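Local coordinates for 52 protein (Murid herpesvirus 4, PDB 2OA5) that is an abundant tegument protein of murine gammaherpesvirus 68, a member of the BLRF2 family with a probable structural role in the virion, at residues A77-V80 / E84-S87. Numbering follows the deposited sequence.
Sequences AKAV and ELTS. With PE5 (3,6,9,12,15,18,21,24-octaoxahexacosan-1-ol), chain C.
V80 and E84 join through a backbone-to-carboxylate hydrogen bond, and A79 packs on L85 beside it, where the loop after helix 46-76 turns back over the first turn of helix 82-90. V80 N donates to E84 OE1 at 2.9 Å, with an N-H...O angle of 153°, and meets that oxygen nearly in line with its C-O bond. The glutamate gets there because its CG lies beside its own backbone N (chi1 -62°) and the chain then runs extended (chi2 -162°), back towards the N-terminal end of the helix. V80 CG2 sits 3.3 Å from the same OE1, its side chain running alongside that of E84 in the same direction. T81 OG1 takes the N-H of E84, so E84 is held by backbone and side chain alike. This resembles a capping box at a helix N-terminus, except that the carboxylate reaches the residue before T81; a negative charge here should suit the helix dipole. Next to the glutamate, A79 CB packs against the helix backbone: it is 3.5 Å from L85 N and 3.8 Å from E84 CB. L85 adds CD1, 3.7 Å from A79 CB, while L44 of the second subunit also packs on this leucine. That subunit fixes the loop as well, with R49 NH2 of the second subunit bonded to A79 O and further backbone bonds made by V80. One residue on, T86 CG2 makes a carbon-to-carbon approach of 3.5 Å to C50 of the polyether PE5; K21 NZ of the second subunit hydrogen-bonds that ligand.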
loop_
_atom_site.group_PDB
_atom_site.type_symbol
_atom_site.label_atom_id
_atom_site.label_comp_id
_atom_site.label_asym_id
_atom_site.label_seq_id
_atom_site.Cartn_x
_atom_site.Cartn_y
_atom_site.Cartn_z
ATOM N N ALA B 77 13.275 10.339 19.774
ATOM C CA ALA B 77 13.921 10.771 21.008
ATOM C C ALA B 77 15.449 10.681 20.911
ATOM O O ALA B 77 16.162 11.521 21.453
ATOM C CB ALA B 77 13.411 9.925 22.180
ATOM N N LYS B 78 15.946 9.666 20.202
ATOM C CA LYS B 78 17.383 9.448 20.041
ATOM C C LYS B 78 18.107 10.427 19.116
ATOM O O LYS B 78 19.327 10.588 19.208
ATOM C CB LYS B 78 17.639 8.025 19.536
ATOM C CG LYS B 78 17.247 6.923 20.513
ATOM C CD LYS B 78 15.736 6.761 20.654
ATOM C CE LYS B 78 15.386 6.287 22.060
ATOM N NZ LYS B 78 14.435 5.142 22.082
ATOM N N ALA B 79 17.365 11.075 18.218
ATOM C CA ALA B 79 17.971 12.019 17.282
ATOM C C ALA B 79 18.066 13.419 17.878
ATOM O O ALA B 79 17.191 13.831 18.638
ATOM C CB ALA B 79 17.162 12.061 15.984
ATOM N N VAL B 80 19.132 14.139 17.534
ATOM C CA VAL B 80 19.326 15.506 18.010
ATOM C C VAL B 80 19.637 16.437 16.845
ATOM O O VAL B 80 19.647 17.655 17.009
ATOM C CB VAL B 80 20.474 15.619 19.039
ATOM C CG1 VAL B 80 20.187 14.730 20.231
ATOM C CG2 VAL B 80 21.806 15.271 18.385
ATOM N N GLU B 84 20.266 13.114 11.635
ATOM C CA GLU B 84 20.053 11.909 12.429
ATOM C C GLU B 84 18.603 11.468 12.354
ATOM O O GLU B 84 18.310 10.293 12.151
ATOM C CB GLU B 84 20.382 12.126 13.912
ATOM C CG GLU B 84 21.819 12.486 14.222
ATOM C CD GLU B 84 22.168 12.249 15.688
ATOM O OE1 GLU B 84 21.316 12.522 16.561
ATOM O OE2 GLU B 84 23.297 11.795 15.956
ATOM N N LEU B 85 17.696 12.415 12.544
ATOM C CA LEU B 85 16.279 12.092 12.530
ATOM C C LEU B 85 15.829 11.553 11.162
ATOM O O LEU B 85 15.048 10.592 11.080
ATOM C CB LEU B 85 15.470 13.325 12.934
ATOM C CG LEU B 85 14.003 13.068 13.270
ATOM C CD1 LEU B 85 13.884 11.964 14.318
ATOM C CD2 LEU B 85 13.370 14.362 13.753
ATOM N N THR B 86 16.350 12.150 10.095
ATOM C CA THR B 86 15.999 11.731 8.746
ATOM C C THR B 86 16.441 10.285 8.494
ATOM O O THR B 86 15.650 9.455 8.054
ATOM C CB THR B 86 16.631 12.699 7.702
ATOM O OG1 THR B 86 16.083 14.013 7.883
ATOM C CG2 THR B 86 16.340 12.244 6.286
ATOM N N SER B 87 17.703 9.982 8.786
ATOM C CA SER B 87 18.231 8.631 8.595
ATOM C C SER B 87 17.438 7.651 9.451
ATOM O O SER B 87 17.132 6.532 9.046
ATOM C CB SER B 87 19.708 8.588 8.994
ATOM O OG SER B 87 20.176 7.257 9.119
HETATM C C48 PE5 C . 13.075 10.660 6.825
HETATM C C50 PE5 C . 12.844 12.176 6.799
HETATM O O1 PE5 C . 11.660 12.535 7.521
HETATM C C1 PE5 C . 10.794 13.333 6.697
HETATM C C2 PE5 C . 10.662 14.727 7.275
HETATM O O2 PE5 C . 9.307 15.172 7.189
HETATM C C3 PE5 C . 9.095 16.256 8.092
HETATM C C4 PE5 C . 8.994 17.564 7.339
HETATM O O3 PE5 C . 9.987 18.476 7.817
HETATM C C5 PE5 C . 9.374 19.728 8.142
HETATM C C6 PE5 C . 10.306 20.560 9.007
HETATM O O4 PE5 C . 9.703 21.835 9.272
HETATM C C7 PE5 C . 10.508 22.605 10.174
HETATM C C8 PE5 C . 9.659 23.709 10.786
HETATM O O5 PE5 C . 10.287 24.266 11.952
HETATM C C9 PE5 C . 9.349 24.293 13.039
HETATM C C10 PE5 C . 8.979 25.722 13.411
HETATM O O6 PE5 C . 7.856 25.719 14.318
HETATM C C11 PE5 C . 7.741 26.994 14.978
HETATM C C12 PE5 C . 7.101 26.822 16.350
HETATM O O7 PE5 C . 7.989 27.312 17.367
HETATM C C13 PE5 C . 7.438 27.097 18.678
HETATM C C14 PE5 C . 6.818 25.713 18.785
HETATM O O8 PE5 C . 7.573 24.882 19.683
HETATM C C15 PE5 C . 6.955 23.590 19.775
HETATM C C16 PE5 C . 7.825 22.675 20.636
HETATM O O52 PE5 C . 7.040 21.593 21.136
#